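Acetyltransferase (Klebsiella pneumoniae, PDB 5XUN) is the toxin of a type II toxin-antitoxin system, a GNAT-family enzyme that probably transfers the acetyl group of acetyl-CoA to glycyl-tRNA(Gly). Local coordinates at residues 8-13 against 47-52; 60-65 against 94-99; 87-92 against 128-133; 134-139 against 157-162. The protein carries 1 engineered substitution. All coordinates share one frame; numbering follows the deposited sequence.

From the N terminus, contact 1 closes the first loop: it joins strand 6-9, the outermost on that side of the mixed sheet, to strand 46-51, with helices 26-34 and 36-41 between. Contact 2 follows in series and sets strand 59-71 against strand 88-99. Before it closes, contact 3 opens at 87-92, at the start of that second strand, so the two cross; contact 3 closes at 128-133, after helix 108-126. Contact 4 comes last, carrying strand 131-135 on to strand 160-164 around helix 139-147. Contacts 1 and 2 meet through the 46-51/59-71 pairing, and contacts 3 and 4 share strand 131-135. Acetyl-CoA lies against contacts 2 and 4.

Contact 1. Residues 8-13 against 47-52; sequences EMIADA and GYALVS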
# COMPACT_ATOMS: atom_id res chain seq x y z
N GLU B 8 -8.86 -1.09 17.68
CA GLU B 8 -7.58 -0.41 17.77
C GLU B 8 -6.55 -1.22 16.99
O GLU B 8 -6.71 -2.43 16.79
CB GLU B 8 -7.13 -0.24 19.23
CG GLU B 8 -6.87 -1.57 19.93
CD GLU B 8 -6.67 -1.43 21.43
OE1 GLU B 8 -7.30 -0.54 22.05
OE2 GLU B 8 -5.86 -2.20 21.99
N MET B 9 -5.50 -0.54 16.54
CA MET B 9 -4.31 -1.25 16.09
C MET B 9 -3.73 -2.04 17.26
O MET B 9 -3.76 -1.57 18.40
CB MET B 9 -3.26 -0.27 15.55
CG MET B 9 -1.90 -0.90 15.25
SD MET B 9 -0.81 0.19 14.32
CE MET B 9 -1.91 0.54 12.95
N ILE B 10 -3.25 -3.25 16.98
CA ILE B 10 -2.76 -4.09 18.08
C ILE B 10 -1.60 -3.39 18.77
O ILE B 10 -0.67 -2.90 18.12
CB ILE B 10 -2.38 -5.49 17.57
CG1 ILE B 10 -1.32 -5.42 16.48
CG2 ILE B 10 -3.64 -6.21 17.07
CD1 ILE B 10 -0.77 -6.77 16.08
N ALA B 11 -1.68 -3.33 20.09
CA ALA B 11 -0.70 -2.58 20.88
C ALA B 11 0.65 -3.28 20.87
O ALA B 11 0.76 -4.49 20.67
CB ALA B 11 -1.20 -2.41 22.31
N ASP B 12 1.70 -2.48 21.08
CA ASP B 12 3.07 -2.99 21.03
C ASP B 12 3.27 -4.13 22.02
O ASP B 12 3.92 -5.14 21.69
CB ASP B 12 4.07 -1.88 21.34
CG ASP B 12 4.12 -0.84 20.26
OD1 ASP B 12 3.94 -1.20 19.08
OD2 ASP B 12 4.35 0.35 20.59
N ALA B 13 2.70 -4.03 23.22
CA ALA B 13 2.89 -5.08 24.21
C ALA B 13 2.08 -6.32 23.90
O ALA B 13 2.46 -7.41 24.34
CB ALA B 13 2.54 -4.57 25.61
N GLY B 47 -1.92 -5.13 12.01
CA GLY B 47 -3.02 -5.82 12.66
C GLY B 47 -3.88 -4.88 13.49
O GLY B 47 -3.37 -3.98 14.15
N TYR B 48 -5.18 -5.13 13.48
CA TYR B 48 -6.14 -4.35 14.25
C TYR B 48 -6.99 -5.32 15.05
O TYR B 48 -7.26 -6.44 14.60
CB TYR B 48 -7.03 -3.48 13.34
CG TYR B 48 -6.25 -2.45 12.56
CD1 TYR B 48 -5.54 -2.80 11.41
CD2 TYR B 48 -6.20 -1.12 12.98
CE1 TYR B 48 -4.81 -1.86 10.71
CE2 TYR B 48 -5.46 -0.17 12.27
CZ TYR B 48 -4.77 -0.55 11.14
OH TYR B 48 -4.04 0.38 10.42
N ALA B 49 -7.39 -4.91 16.24
CA ALA B 49 -8.13 -5.80 17.13
C ALA B 49 -9.41 -5.15 17.63
O ALA B 49 -9.44 -3.94 17.93
CB ALA B 49 -7.26 -6.21 18.32
N LEU B 50 -10.45 -5.96 17.76
CA LEU B 50 -11.71 -5.59 18.38
C LEU B 50 -11.67 -6.10 19.82
O LEU B 50 -11.53 -7.31 20.04
CB LEU B 50 -12.88 -6.20 17.61
CG LEU B 50 -14.30 -6.11 18.17
CD1 LEU B 50 -14.80 -4.68 18.10
CD2 LEU B 50 -15.21 -7.05 17.42
N VAL B 51 -11.75 -5.19 20.79
CA VAL B 51 -11.37 -5.48 22.16
C VAL B 51 -12.42 -4.96 23.13
O VAL B 51 -13.12 -3.98 22.85
CB VAL B 51 -9.97 -4.90 22.51
CG1 VAL B 51 -8.90 -5.43 21.57
CG2 VAL B 51 -10.01 -3.38 22.49
N SER B 52 -12.52 -5.64 24.27
CA SER B 52 -13.42 -5.25 25.35
C SER B 52 -12.77 -4.19 26.24
O SER B 52 -11.61 -3.82 26.08
CB SER B 52 -13.80 -6.48 26.18
OG SER B 52 -12.72 -6.89 27.00
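Met9 reaches over from the N-terminal strand to the phenol of Tyr48. Its CB sits 4.0 Å from Tyr48 CE2. Met9 CG, anti to the backbone N (chi1 171°), passes 3.6 Å from Gly47 O. A turn about the CG-SD bond (chi3 -54°) brings the methyl back to the phenol, with Met9 CE 3.3 Å from Tyr48 OH and close to CZ as well. The approach to the ring is oblique. The hydroxyl itself is hydrogen-bonded to Ala126 O of the second subunit, so the methionine methyl packs beside a polar group used at the dimer interface.

The backbones form the antiparallel pairing that adds the N-terminal strand to the edge of the GNAT sheet. Glu8 and Ala49 are the hydrogen-bonded pair: Ala49 N gives a short 2.6 Å bond to Glu8 O, and Glu8 N returns one of 2.9 Å to Ala49 O. Past the non-hydrogen-bonded pair Met9-Tyr48 the chain leaves the strand, but Ile10 N still bonds to Gly47 O from above the carbonyl plane. Ile10 CG2 rests 3.8 Å from Ala49 CB. Glu8 crosses Val51 at about a right angle, with OE1 4.0 Å from Val51 CG2, while its OE2 is bonded to Tyr16 OH.

Contact 2. Residues 60-65 against 94-99; sequences LGYYTL and LGRLAI. With ACO (acetyl coenzyme *a), chain E.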
# COMPACT_ATOMS: atom_id res chain seq x y z
N LEU B 60 -11.81 -9.92 20.85
CA LEU B 60 -12.98 -10.57 20.30
C LEU B 60 -13.00 -10.61 18.78
O LEU B 60 -13.89 -11.23 18.19
CB LEU B 60 -14.26 -9.88 20.81
CG LEU B 60 -14.67 -10.10 22.28
CD1 LEU B 60 -14.77 -11.59 22.60
CD2 LEU B 60 -13.75 -9.40 23.26
N GLY B 61 -12.03 -9.96 18.13
CA GLY B 61 -11.90 -10.02 16.68
C GLY B 61 -10.65 -9.30 16.25
O GLY B 61 -10.06 -8.53 17.01
N TYR B 62 -10.25 -9.55 15.01
CA TYR B 62 -9.05 -8.90 14.49
C TYR B 62 -9.07 -8.92 12.97
O TYR B 62 -9.82 -9.69 12.36
CB TYR B 62 -7.78 -9.57 15.03
CG TYR B 62 -7.41 -10.88 14.35
CD1 TYR B 62 -7.96 -12.10 14.76
CD2 TYR B 62 -6.49 -10.89 13.32
CE1 TYR B 62 -7.61 -13.29 14.12
CE2 TYR B 62 -6.13 -12.05 12.69
CZ TYR B 62 -6.69 -13.25 13.10
OH TYR B 62 -6.31 -14.40 12.45
N TYR B 63 -8.23 -8.07 12.37
CA TYR B 63 -8.01 -8.13 10.92
C TYR B 63 -6.61 -7.63 10.59
O TYR B 63 -5.96 -6.96 11.40
CB TYR B 63 -9.08 -7.33 10.15
CG TYR B 63 -9.00 -5.81 10.19
CD1 TYR B 63 -8.11 -5.12 9.36
CD2 TYR B 63 -9.83 -5.07 11.01
CE1 TYR B 63 -8.05 -3.73 9.37
CE2 TYR B 63 -9.78 -3.68 11.03
CZ TYR B 63 -8.89 -3.02 10.20
OH TYR B 63 -8.83 -1.64 10.22
N THR B 64 -6.14 -7.97 9.38
CA THR B 64 -4.81 -7.57 8.92
C THR B 64 -4.86 -6.94 7.53
O THR B 64 -5.67 -7.34 6.68
CB THR B 64 -3.83 -8.77 8.87
OG1 THR B 64 -4.19 -9.64 7.80
CG2 THR B 64 -3.89 -9.56 10.16
N LEU B 65 -3.96 -5.99 7.28
CA LEU B 65 -3.86 -5.29 6.00
C LEU B 65 -2.43 -5.35 5.47
O LEU B 65 -1.48 -5.13 6.22
CB LEU B 65 -4.29 -3.82 6.13
CG LEU B 65 -5.72 -3.62 6.61
CD1 LEU B 65 -6.05 -2.15 6.87
CD2 LEU B 65 -6.68 -4.20 5.60
N LEU B 94 -6.96 -7.33 2.34
CA LEU B 94 -7.46 -7.77 3.64
C LEU B 94 -7.04 -9.23 3.78
O LEU B 94 -7.68 -10.12 3.22
CB LEU B 94 -8.97 -7.61 3.73
CG LEU B 94 -9.71 -8.08 4.98
CD1 LEU B 94 -9.19 -7.34 6.19
CD2 LEU B 94 -11.21 -7.85 4.83
N GLY B 95 -5.93 -9.46 4.47
CA GLY B 95 -5.39 -10.80 4.55
C GLY B 95 -6.26 -11.73 5.36
O GLY B 95 -6.45 -12.89 5.00
N ARG B 96 -6.84 -11.21 6.44
CA ARG B 96 -7.60 -11.99 7.41
C ARG B 96 -8.59 -11.09 8.11
O ARG B 96 -8.31 -9.91 8.37
CB ARG B 96 -6.69 -12.60 8.48
CG ARG B 96 -5.89 -13.76 8.02
CD ARG B 96 -4.65 -13.88 8.85
NE ARG B 96 -3.65 -14.61 8.09
CZ ARG B 96 -2.80 -14.04 7.27
NH1 ARG B 96 -2.82 -12.72 7.10
NH2 ARG B 96 -1.92 -14.78 6.61
N LEU B 97 -9.73 -11.67 8.47
CA LEU B 97 -10.73 -11.02 9.29
C LEU B 97 -11.46 -12.11 10.07
O LEU B 97 -11.84 -13.12 9.48
CB LEU B 97 -11.72 -10.21 8.44
CG LEU B 97 -12.96 -9.74 9.20
CD1 LEU B 97 -12.62 -8.47 9.94
CD2 LEU B 97 -14.15 -9.53 8.28
N ALA B 98 -11.62 -11.92 11.37
CA ALA B 98 -12.23 -12.95 12.20
C ALA B 98 -12.88 -12.31 13.41
O ALA B 98 -12.34 -11.37 14.00
CB ALA B 98 -11.21 -14.00 12.64
N ILE B 99 -14.05 -12.82 13.78
CA ILE B 99 -14.80 -12.42 14.97
C ILE B 99 -14.98 -13.65 15.84
O ILE B 99 -15.24 -14.75 15.34
CB ILE B 99 -16.17 -11.81 14.60
CG1 ILE B 99 -16.00 -10.54 13.77
CG2 ILE B 99 -16.99 -11.52 15.84
CD1 ILE B 99 -15.57 -9.34 14.59
N1A ACO E . -25.70 -4.62 11.78
C2A ACO E . -25.51 -5.56 10.84
N3A ACO E . -25.86 -6.86 10.99
C4A ACO E . -26.45 -7.29 12.13
C5A ACO E . -26.70 -6.31 13.20
C6A ACO E . -26.28 -4.91 12.97
N6A ACO E . -26.48 -3.96 13.92
N7A ACO E . -27.28 -6.97 14.22
C8A ACO E . -27.39 -8.26 13.83
N9A ACO E . -26.93 -8.46 12.58
C1B ACO E . -26.91 -9.80 11.91
C2B ACO E . -27.65 -9.85 10.58
O2B ACO E . -28.94 -10.45 10.75
C3B ACO E . -26.77 -10.70 9.68
O3B ACO E . -27.20 -12.06 9.73
P3B ACO E . -27.11 -13.03 8.45
O7A ACO E . -28.34 -12.70 7.63
O8A ACO E . -25.81 -12.66 7.78
O9A ACO E . -27.12 -14.42 9.05
C4B ACO E . -25.39 -10.65 10.33
O4B ACO E . -25.55 -10.17 11.66
C5B ACO E . -24.40 -9.73 9.61
O5B ACO E . -23.09 -10.29 9.75
P1A ACO E . -22.08 -9.81 10.91
O1A ACO E . -22.71 -10.04 12.25
O2A ACO E . -21.52 -8.45 10.57
O3A ACO E . -20.91 -10.88 10.68
P2A ACO E . -20.21 -11.67 11.89
O4A ACO E . -20.05 -10.77 13.08
O5A ACO E . -20.88 -13.02 12.05
O6A ACO E . -18.77 -11.90 11.22
CBP ACO E . -17.33 -13.30 9.97
CCP ACO E . -18.69 -12.62 9.99
CDP ACO E . -16.24 -12.29 10.31
CEP ACO E . -17.08 -13.90 8.59
CAP ACO E . -17.43 -14.41 11.01
OAP ACO E . -18.42 -15.34 10.57
C9P ACO E . -16.13 -15.14 11.20
O9P ACO E . -15.27 -14.72 11.97
N8P ACO E . -16.01 -16.26 10.51
C7P ACO E . -15.00 -17.25 10.80
C6P ACO E . -13.65 -16.86 10.21
C5P ACO E . -13.87 -16.37 8.80
O5P ACO E . -14.30 -17.11 7.94
N4P ACO E . -13.56 -15.09 8.59
C3P ACO E . -13.82 -14.44 7.32
C2P ACO E . -12.80 -14.83 6.26
S1P ACO E . -11.70 -13.48 6.02
C ACO E . -11.19 -13.89 4.50
O ACO E . -11.84 -14.73 3.91
CH3 ACO E . -9.97 -13.23 3.93
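Gly61 faces Ile99 and Tyr63 faces Leu97 on two antiparallel strands whose segment axes run 4.7 Å apart at 175°. Tyr62 and Ala98 form the hydrogen-bonded pair between them, Tyr62 N reaching Ala98 O at 2.9 Å. Toward the other end Leu65 pairs with Leu94, so segment 94-99 spends one residue more than its partner; Gly95 N bonds to Thr64 O from above the carbonyl plane. Leu60 and Gly61 together face Leu50, a classic beta bulge in the pairing of strand 59-71 with strand 46-51.

The end of strand 88-99 holds the pantetheine arm, as in other GNAT enzymes: Ile99 N donates to O9P of acetyl-CoA at 2.9 Å with a nearly straight N-H (173°), while N4P of acetyl-CoA donates to Leu97 O at 2.8 Å.

Tyr63 CB rests 3.7 Å from Leu97 CD1, and Leu94 CD1 reaches both Tyr63 CB and Leu65 CD2. Beside Tyr62, Ala98 CB lies 4.0 Å from CE1. The Arg96 guanidinium lies nearly parallel to the Tyr62 ring plane (15°) and gives a weak bond from NH1 to Thr64 OG1, at its edge; it also forms a cation-pi pair with Phe31.

Contact 3. Residues 87-92 against 128-133; sequences QNAPSV and GIYGLF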
# COMPACT_ATOMS: atom_id res chain seq x y z
N GLN B 87 0.23 -3.92 -16.04
CA GLN B 87 -0.22 -5.30 -15.86
C GLN B 87 -1.02 -5.47 -14.58
O GLN B 87 -1.98 -6.25 -14.54
CB GLN B 87 0.98 -6.24 -15.83
CG GLN B 87 0.61 -7.71 -15.89
CD GLN B 87 1.82 -8.62 -15.83
OE1 GLN B 87 2.47 -8.88 -16.84
NE2 GLN B 87 2.14 -9.10 -14.63
N ASN B 88 -0.66 -4.75 -13.53
CA ASN B 88 -1.29 -4.89 -12.22
C ASN B 88 -1.89 -3.58 -11.76
O ASN B 88 -1.36 -2.50 -12.02
CB ASN B 88 -0.28 -5.38 -11.18
CG ASN B 88 0.30 -6.73 -11.52
OD1 ASN B 88 -0.42 -7.72 -11.62
ND2 ASN B 88 1.61 -6.77 -11.73
N ALA B 89 -2.94 -3.68 -11.11
CA ALA B 89 -3.54 -2.56 -10.41
C ALA B 89 -3.09 -2.56 -8.95
O ALA B 89 -3.07 -3.62 -8.32
CB ALA B 89 -5.06 -2.63 -10.46
N PRO B 90 -2.73 -1.40 -8.40
CA PRO B 90 -2.29 -1.37 -7.00
C PRO B 90 -3.47 -1.57 -6.07
O PRO B 90 -4.61 -1.22 -6.40
CB PRO B 90 -1.70 0.04 -6.85
CG PRO B 90 -2.50 0.88 -7.84
CD PRO B 90 -2.84 -0.06 -8.99
N SER B 91 -3.19 -2.16 -4.91
CA SER B 91 -4.26 -2.48 -3.98
C SER B 91 -3.71 -2.59 -2.56
O SER B 91 -2.50 -2.51 -2.32
CB SER B 91 -4.95 -3.79 -4.38
OG SER B 91 -4.01 -4.85 -4.47
N VAL B 92 -4.64 -2.75 -1.63
CA VAL B 92 -4.39 -3.24 -0.28
C VAL B 92 -5.18 -4.54 -0.13
O VAL B 92 -6.31 -4.64 -0.61
CB VAL B 92 -4.83 -2.22 0.80
CG1 VAL B 92 -4.74 -2.82 2.20
CG2 VAL B 92 -3.98 -0.97 0.71
N GLY B 128 -0.85 5.28 -4.19
CA GLY B 128 -1.84 4.79 -5.13
C GLY B 128 -2.42 3.44 -4.76
O GLY B 128 -1.71 2.43 -4.73
N ILE B 129 -3.73 3.41 -4.51
CA ILE B 129 -4.43 2.19 -4.10
C ILE B 129 -5.77 2.17 -4.82
O ILE B 129 -6.67 2.96 -4.49
CB ILE B 129 -4.65 2.13 -2.58
CG1 ILE B 129 -3.31 1.94 -1.85
CG2 ILE B 129 -5.63 1.00 -2.20
CD1 ILE B 129 -3.39 2.32 -0.43
N TYR B 130 -5.92 1.25 -5.77
CA TYR B 130 -7.11 1.24 -6.61
C TYR B 130 -8.31 0.60 -5.90
O TYR B 130 -9.45 0.86 -6.30
CB TYR B 130 -6.82 0.50 -7.92
CG TYR B 130 -7.95 0.54 -8.91
CD1 TYR B 130 -8.30 1.73 -9.56
CD2 TYR B 130 -8.68 -0.60 -9.21
CE1 TYR B 130 -9.34 1.77 -10.47
CE2 TYR B 130 -9.73 -0.57 -10.12
CZ TYR B 130 -10.05 0.62 -10.74
OH TYR B 130 -11.09 0.65 -11.64
N GLY B 131 -8.07 -0.19 -4.87
CA GLY B 131 -9.15 -0.68 -4.04
C GLY B 131 -8.65 -1.72 -3.06
O GLY B 131 -7.44 -1.93 -2.91
N LEU B 132 -9.60 -2.38 -2.42
CA LEU B 132 -9.33 -3.38 -1.39
C LEU B 132 -9.56 -4.77 -1.97
O LEU B 132 -10.67 -5.08 -2.40
CB LEU B 132 -10.20 -3.15 -0.16
CG LEU B 132 -10.15 -4.18 0.98
CD1 LEU B 132 -8.84 -4.13 1.76
CD2 LEU B 132 -11.33 -3.95 1.91
N PHE B 133 -8.52 -5.59 -1.95
CA PHE B 133 -8.54 -6.94 -2.48
C PHE B 133 -8.74 -7.92 -1.33
O PHE B 133 -8.18 -7.74 -0.25
CB PHE B 133 -7.23 -7.23 -3.22
CG PHE B 133 -7.15 -8.60 -3.86
CD1 PHE B 133 -6.77 -9.72 -3.12
CD2 PHE B 133 -7.39 -8.76 -5.22
CE1 PHE B 133 -6.67 -10.97 -3.71
CE2 PHE B 133 -7.30 -10.02 -5.82
CZ PHE B 133 -6.94 -11.12 -5.06
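Val92 and Leu132 are the parallel bridge of a beta-alpha-beta crossover, in which strand 88-99 leads through helix 108-126 to strand 131-135. The segment axes make 70° with each other, so regular pairing is confined to the end of the contact near these two residues. Gly131 O takes a bond from Val92 N at 3.2 Å, and Val92 O takes one from Phe133 N at 2.8 Å. Nearer the start of the contact the geometry differs. Tyr130 N reaches Pro90 O at 2.9 Å, but from 52° out of the carbonyl plane, where the chain before strand 131-135 swings past.

The side chains fill in around this backbone ladder. With CG1 anti to the backbone N (chi1 172°), CG2 of Val92 is left to meet Ile129, 3.5 Å from CD1, and it also touches CG2 of that residue. Leu132 CD1 bends back to lie 3.5 Å from Val92 O. The ring of Pro90 sets CB 3.2 Å from Gly128 O, and its CD faces Tyr130 CB. Ala89 CB approaches the Tyr130 ring obliquely at CD2. Val120 and Ala123 of helix 108-126 touch Val92 and Ile129, and Val127 of the second subunit also packs on Val92.

Ser91 OG bonds to Ser68 on strand 59-71, not across this contact. The hydrogen bonds between the two segments are therefore three, all between backbone atoms, and the side chains meet mostly through carbon, against carbon or carbonyl oxygen.

Contact 4. Residues 134-139 against 157-162; sequences VEALNE and NSNLLF. With ACO (acetyl coenzyme *a), chain E.
Val134 and Leu161 pair across strands 131-135 and 160-164, antiparallel neighbours in the GNAT sheet, where segment 134-139 turns off past acetyl-CoA and enters helix 139-147. Backbone bonds carry the pairing. Leu161 N donates to Val134 O at 2.9 Å, and Val134 N returns a bond to Leu161 O from above the carbonyl plane. Ala136 N extends the ladder to Asn159 O at 2.8 Å, although Ala136 is already outside the strand.

Apolar and van der Waals contacts follow the alternation of the strands. On one face Val134 CG1 packs 3.8 Å from Leu161 CB; on the other, Glu135 and Leu160 run alongside each other, OE1 of Glu135 4.2 Å from CD2 of Leu160. Asn159 CB sits 3.3 Å from Ala136 O, and its CG, anti to the carbonyl carbon (chi1 -73°), stays beside that oxygen.

Polar contacts beyond the sheet are looser. A water lies between Glu139 OE2 and Asn157 OD1, but Asn157 is poorly ordered and the link is tentative. Asn138 is the N-cap, with OD1 bonded to Ala141 N.

The cofactor is met by the strand end and the turn after it. Val134 CG2 touches the acetyl methyl of acetyl-CoA, and Glu135 O stands 3.1 Å from the same CH3. Leu137 N donates to the thioester oxygen, which would be expected to polarise that carbonyl; the bond from Leu137 N to atom O of acetyl-CoA is 2.8 Å long and bent to 135°.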
# COMPACT_ATOMS: atom_id res chain seq x y z
N VAL B 134 -9.53 -8.97 -1.56
CA VAL B 134 -9.71 -9.99 -0.53
C VAL B 134 -9.95 -11.33 -1.20
O VAL B 134 -10.65 -11.43 -2.21
CB VAL B 134 -10.86 -9.61 0.44
CG1 VAL B 134 -12.20 -9.58 -0.27
CG2 VAL B 134 -10.88 -10.56 1.62
N GLU B 135 -9.32 -12.37 -0.65
CA GLU B 135 -9.57 -13.74 -1.06
C GLU B 135 -10.50 -14.37 -0.02
O GLU B 135 -10.10 -14.59 1.12
CB GLU B 135 -8.27 -14.53 -1.17
CG GLU B 135 -8.48 -16.02 -1.28
CD GLU B 135 -7.31 -16.71 -1.94
OE1 GLU B 135 -7.55 -17.64 -2.74
OE2 GLU B 135 -6.16 -16.30 -1.69
N ALA B 136 -11.73 -14.65 -0.43
CA ALA B 136 -12.69 -15.25 0.49
C ALA B 136 -12.22 -16.65 0.87
O ALA B 136 -11.86 -17.45 -0.00
CB ALA B 136 -14.07 -15.30 -0.14
N LEU B 137 -12.21 -16.93 2.17
CA LEU B 137 -11.66 -18.19 2.66
C LEU B 137 -12.56 -19.37 2.31
O LEU B 137 -12.07 -20.49 2.11
CB LEU B 137 -11.46 -18.11 4.17
CG LEU B 137 -10.34 -18.96 4.76
CD1 LEU B 137 -8.98 -18.34 4.44
CD2 LEU B 137 -10.53 -19.10 6.26
N ASN B 138 -13.86 -19.13 2.23
CA ASN B 138 -14.85 -20.16 1.92
C ASN B 138 -16.11 -19.45 1.44
O ASN B 138 -16.18 -18.22 1.39
CB ASN B 138 -15.11 -21.07 3.12
CG ASN B 138 -15.44 -20.29 4.38
OD1 ASN B 138 -16.22 -19.34 4.37
ND2 ASN B 138 -14.84 -20.72 5.49
N GLU B 139 -17.12 -20.25 1.10
CA GLU B 139 -18.34 -19.69 0.53
C GLU B 139 -19.09 -18.82 1.52
O GLU B 139 -19.73 -17.84 1.11
CB GLU B 139 -19.24 -20.82 0.02
CG GLU B 139 -18.81 -21.37 -1.32
CD GLU B 139 -19.03 -20.38 -2.45
OE1 GLU B 139 -19.98 -19.57 -2.36
OE2 GLU B 139 -18.25 -20.41 -3.43
N ASN B 157 -17.39 -18.26 -9.80
CA ASN B 157 -17.02 -19.14 -8.70
C ASN B 157 -15.60 -18.90 -8.17
O ASN B 157 -15.07 -19.75 -7.44
CB ASN B 157 -17.17 -20.62 -9.10
CG ASN B 157 -17.86 -21.44 -8.02
OD1 ASN B 157 -18.11 -20.94 -6.92
ND2 ASN B 157 -18.13 -22.70 -8.31
N SER B 158 -14.98 -17.78 -8.51
CA SER B 158 -13.71 -17.44 -7.88
C SER B 158 -13.97 -16.86 -6.50
O SER B 158 -15.04 -16.32 -6.22
CB SER B 158 -12.92 -16.44 -8.74
OG SER B 158 -11.56 -16.33 -8.31
N ASN B 159 -12.98 -17.01 -5.62
CA ASN B 159 -13.04 -16.41 -4.29
C ASN B 159 -12.39 -15.04 -4.22
O ASN B 159 -12.29 -14.45 -3.14
CB ASN B 159 -12.38 -17.34 -3.27
CG ASN B 159 -13.22 -18.56 -2.96
OD1 ASN B 159 -14.40 -18.44 -2.62
ND2 ASN B 159 -12.64 -19.75 -3.12
N LEU B 160 -11.97 -14.49 -5.36
CA LEU B 160 -11.29 -13.21 -5.40
C LEU B 160 -12.33 -12.10 -5.53
O LEU B 160 -13.11 -12.08 -6.49
CB LEU B 160 -10.30 -13.16 -6.56
CG LEU B 160 -9.36 -14.36 -6.68
CD1 LEU B 160 -8.44 -14.21 -7.87
CD2 LEU B 160 -8.56 -14.58 -5.40
N LEU B 161 -12.36 -11.20 -4.55
CA LEU B 161 -13.31 -10.10 -4.51
C LEU B 161 -12.54 -8.79 -4.37
O LEU B 161 -11.34 -8.77 -4.07
CB LEU B 161 -14.32 -10.26 -3.37
CG LEU B 161 -15.05 -11.61 -3.31
CD1 LEU B 161 -15.95 -11.67 -2.09
CD2 LEU B 161 -15.84 -11.85 -4.59
N PHE B 162 -13.25 -7.69 -4.58
CA PHE B 162 -12.59 -6.40 -4.71
C PHE B 162 -13.59 -5.31 -4.36
O PHE B 162 -14.76 -5.38 -4.73
CB PHE B 162 -12.07 -6.21 -6.15
CG PHE B 162 -11.42 -4.88 -6.40
CD1 PHE B 162 -10.18 -4.58 -5.84
CD2 PHE B 162 -12.03 -3.93 -7.21
CE1 PHE B 162 -9.57 -3.37 -6.08
CE2 PHE B 162 -11.43 -2.72 -7.45
CZ PHE B 162 -10.20 -2.43 -6.88
N1A ACO E . -25.70 -4.62 11.78
C2A ACO E . -25.51 -5.56 10.84
N3A ACO E . -25.86 -6.86 10.99
C4A ACO E . -26.45 -7.29 12.13
C5A ACO E . -26.70 -6.31 13.20
C6A ACO E . -26.28 -4.91 12.97
N6A ACO E . -26.48 -3.96 13.92
N7A ACO E . -27.28 -6.97 14.22
C8A ACO E . -27.39 -8.26 13.83
N9A ACO E . -26.93 -8.46 12.58
C1B ACO E . -26.91 -9.80 11.91
C2B ACO E . -27.65 -9.85 10.58
O2B ACO E . -28.94 -10.45 10.75
C3B ACO E . -26.77 -10.70 9.68
O3B ACO E . -27.20 -12.06 9.73
P3B ACO E . -27.11 -13.03 8.45
O7A ACO E . -28.34 -12.70 7.63
O8A ACO E . -25.81 -12.66 7.78
O9A ACO E . -27.12 -14.42 9.05
C4B ACO E . -25.39 -10.65 10.33
O4B ACO E . -25.55 -10.17 11.66
C5B ACO E . -24.40 -9.73 9.61
O5B ACO E . -23.09 -10.29 9.75
P1A ACO E . -22.08 -9.81 10.91
O1A ACO E . -22.71 -10.04 12.25
O2A ACO E . -21.52 -8.45 10.57
O3A ACO E . -20.91 -10.88 10.68
P2A ACO E . -20.21 -11.67 11.89
O4A ACO E . -20.05 -10.77 13.08
O5A ACO E . -20.88 -13.02 12.05
O6A ACO E . -18.77 -11.90 11.22
CBP ACO E . -17.33 -13.30 9.97
CCP ACO E . -18.69 -12.62 9.99
CDP ACO E . -16.24 -12.29 10.31
CEP ACO E . -17.08 -13.90 8.59
CAP ACO E . -17.43 -14.41 11.01
OAP ACO E . -18.42 -15.34 10.57
C9P ACO E . -16.13 -15.14 11.20
O9P ACO E . -15.27 -14.72 11.97
N8P ACO E . -16.01 -16.26 10.51
C7P ACO E . -15.00 -17.25 10.80
C6P ACO E . -13.65 -16.86 10.21
C5P ACO E . -13.87 -16.37 8.80
O5P ACO E . -14.30 -17.11 7.94
N4P ACO E . -13.56 -15.09 8.59
C3P ACO E . -13.82 -14.44 7.32
C2P ACO E . -12.80 -14.83 6.26
S1P ACO E . -11.70 -13.48 6.02
C ACO E . -11.19 -13.89 4.50
O ACO E . -11.84 -14.73 3.91
CH3 ACO E . -9.97 -13.23 3.93
O HOH W 1 -19.34 -18.97 -5.85